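Local coordinates for 2-C-methyl-D-erythritol 4-phosphate cytidylyltransferase (PDB 4KT7), which probably catalyses the transfer of a cytidylyl group from CTP to 2-C-methyl-D-erythritol 4-phosphate, releasing diphosphate in the DXP route to isoprenoids, at residues Asp110-Phe115 / Lys217-Glu222. Sequence-based numbering, arbitrary orientation.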
loop_
_atom_site.group_PDB
_atom_site.type_symbol
_atom_site.label_atom_id
_atom_site.label_comp_id
_atom_site.label_asym_id
_atom_site.label_seq_id
_atom_site.Cartn_x
_atom_site.Cartn_y
_atom_site.Cartn_z
ATOM N N ASP A 110 -4.277 7.501 15.048
ATOM C CA ASP A 110 -2.864 7.886 15.011
ATOM C C ASP A 110 -2.741 9.392 14.897
ATOM O O ASP A 110 -3.278 10.000 13.958
ATOM C CB ASP A 110 -2.137 7.279 13.793
ATOM C CG ASP A 110 -2.115 5.758 13.797
ATOM O OD1 ASP A 110 -2.192 5.151 14.895
ATOM O OD2 ASP A 110 -2.006 5.167 12.688
ATOM N N GLY A 111 -2.001 10.003 15.815
ATOM C CA GLY A 111 -1.720 11.418 15.709
ATOM C C GLY A 111 -1.088 11.828 14.383
ATOM O O GLY A 111 -1.276 12.967 13.933
ATOM N N VAL A 112 -0.345 10.923 13.744
ATOM C CA VAL A 112 0.291 11.264 12.469
ATOM C C VAL A 112 -0.528 10.905 11.224
ATOM O O VAL A 112 0.044 10.734 10.141
ATOM C CB VAL A 112 1.722 10.673 12.343
ATOM C CG1 VAL A 112 2.648 11.279 13.401
ATOM C CG2 VAL A 112 1.693 9.156 12.453
ATOM N N ARG A 113 -1.847 10.774 11.379
ATOM C CA ARG A 113 -2.759 10.644 10.238
ATOM C C ARG A 113 -3.664 11.869 10.204
ATOM O O ARG A 113 -4.818 11.820 10.632
ATOM C CB ARG A 113 -3.594 9.352 10.308
ATOM C CG ARG A 113 -2.805 8.042 10.108
ATOM C CD ARG A 113 -3.718 6.829 10.052
ATOM N NE ARG A 113 -2.983 5.561 9.932
ATOM C CZ ARG A 113 -2.715 4.952 8.777
ATOM N NH1 ARG A 113 -3.124 5.489 7.634
ATOM N NH2 ARG A 113 -2.036 3.809 8.765
ATOM N N PRO A 114 -3.133 12.994 9.712
ATOM C CA PRO A 114 -3.803 14.295 9.832
ATOM C C PRO A 114 -4.982 14.487 8.883
ATOM O O PRO A 114 -5.756 15.433 9.063
ATOM C CB PRO A 114 -2.687 15.285 9.462
ATOM C CG PRO A 114 -1.835 14.503 8.498
ATOM C CD PRO A 114 -1.821 13.103 9.050
ATOM N N PHE A 115 -5.117 13.620 7.881
ATOM C CA PHE A 115 -6.074 13.894 6.814
ATOM C C PHE A 115 -7.404 13.136 6.916
ATOM O O PHE A 115 -8.293 13.356 6.090
ATOM C CB PHE A 115 -5.427 13.678 5.439
ATOM C CG PHE A 115 -4.175 14.491 5.222
ATOM C CD1 PHE A 115 -4.132 15.833 5.567
ATOM C CD2 PHE A 115 -3.035 13.902 4.695
ATOM C CE1 PHE A 115 -2.974 16.584 5.366
ATOM C CE2 PHE A 115 -1.870 14.645 4.502
ATOM C CZ PHE A 115 -1.847 15.987 4.834
ATOM N N LYS A 217 -0.310 7.856 6.685
ATOM C CA LYS A 217 0.526 8.057 7.869
ATOM C C LYS A 217 1.739 8.927 7.504
ATOM O O LYS A 217 2.367 8.712 6.457
ATOM C CB LYS A 217 1.016 6.694 8.354
ATOM C CG LYS A 217 1.133 6.527 9.851
ATOM C CD LYS A 217 1.807 5.202 10.183
ATOM C CE LYS A 217 1.650 4.821 11.656
ATOM N NZ LYS A 217 2.353 5.744 12.597
ATOM N N ILE A 218 2.072 9.904 8.352
ATOM C CA ILE A 218 3.220 10.775 8.086
ATOM C C ILE A 218 4.370 10.477 9.041
ATOM O O ILE A 218 4.342 10.905 10.196
ATOM C CB ILE A 218 2.857 12.272 8.231
ATOM C CG1 ILE A 218 1.584 12.607 7.447
ATOM C CG2 ILE A 218 4.025 13.154 7.797
ATOM C CD1 ILE A 218 1.653 12.270 5.991
ATOM N N THR A 219 5.380 9.748 8.569
ATOM C CA THR A 219 6.540 9.430 9.406
ATOM C C THR A 219 7.886 9.749 8.740
ATOM O O THR A 219 8.780 10.323 9.368
ATOM C CB THR A 219 6.522 7.957 9.883
ATOM O OG1 THR A 219 6.409 7.086 8.754
ATOM C CG2 THR A 219 5.345 7.706 10.841
ATOM N N THR A 220 8.026 9.392 7.466
ATOM C CA THR A 220 9.303 9.553 6.764
ATOM C C THR A 220 9.358 10.862 5.989
ATOM O O THR A 220 8.331 11.501 5.765
ATOM C CB THR A 220 9.559 8.394 5.775
ATOM O OG1 THR A 220 8.739 8.579 4.611
ATOM C CG2 THR A 220 9.226 7.046 6.427
ATOM N N GLN A 221 10.562 11.246 5.573
ATOM C CA GLN A 221 10.747 12.440 4.758
ATOM C C GLN A 221 9.960 12.322 3.451
ATOM O O GLN A 221 9.435 13.313 2.938
ATOM C CB GLN A 221 12.232 12.679 4.486
ATOM C CG GLN A 221 12.533 14.027 3.847
ATOM C CD GLN A 221 11.809 15.174 4.539
ATOM O OE1 GLN A 221 11.864 15.309 5.763
ATOM N NE2 GLN A 221 11.117 16.001 3.755
ATOM N N GLU A 222 9.867 11.099 2.931
ATOM C CA GLU A 222 9.083 10.822 1.727
ATOM C C GLU A 222 7.596 11.139 1.913
ATOM O O GLU A 222 6.976 11.727 1.024
ATOM C CB GLU A 222 9.261 9.364 1.274
ATOM C CG GLU A 222 10.535 9.088 0.476
ATOM C CD GLU A 222 11.675 8.573 1.337
ATOM O OE1 GLU A 222 11.456 8.334 2.547
ATOM O OE2 GLU A 222 12.791 8.402 0.800
#
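The carbonyl oxygen V112 O takes the N-H of I218, N to O 2.8 Å, fairly straight (N-H···O 153°) and in the carbonyl plane, and K217 CA adds a CH···O contact at 3.5 Å to V112 O. V112 presents that carbonyl from a type I turn, D110 to R113, closed by R113 N on D110 O. The methyl V112 CG2 gives the aliphatic part of K217 an apolar surface, 3.7 Å from K217 CG, before the lysine bends at chi4 (-66°). K217 NZ stays 4.4 Å from D110 OD2, beyond a salt bridge, though the opposite charges probably still attract. D110 OD2 instead takes R113 NE at 3.0 Å in a salt bridge, on its anti side, tilted from the carboxylate plane but nearly in the guanidinium plane, while K217 CB sits 4.1 Å above one face of the R113 guanidinium. An alanine in place of R113 would probably leave D110 without its salt-bridge mate and open a gap beside K217. Further along, P114 CD meets I218 CG1 at 3.8 Å, two apolar residues suited to burial, crossing at about a right angle. This is structural packing in a GT-A-clan fold: the turn opens the loop between strand 105-110 and helix 118-127, P114 rests on helix 39-48, and I218 and F115 pack against helix 221-231, N-capped by T220.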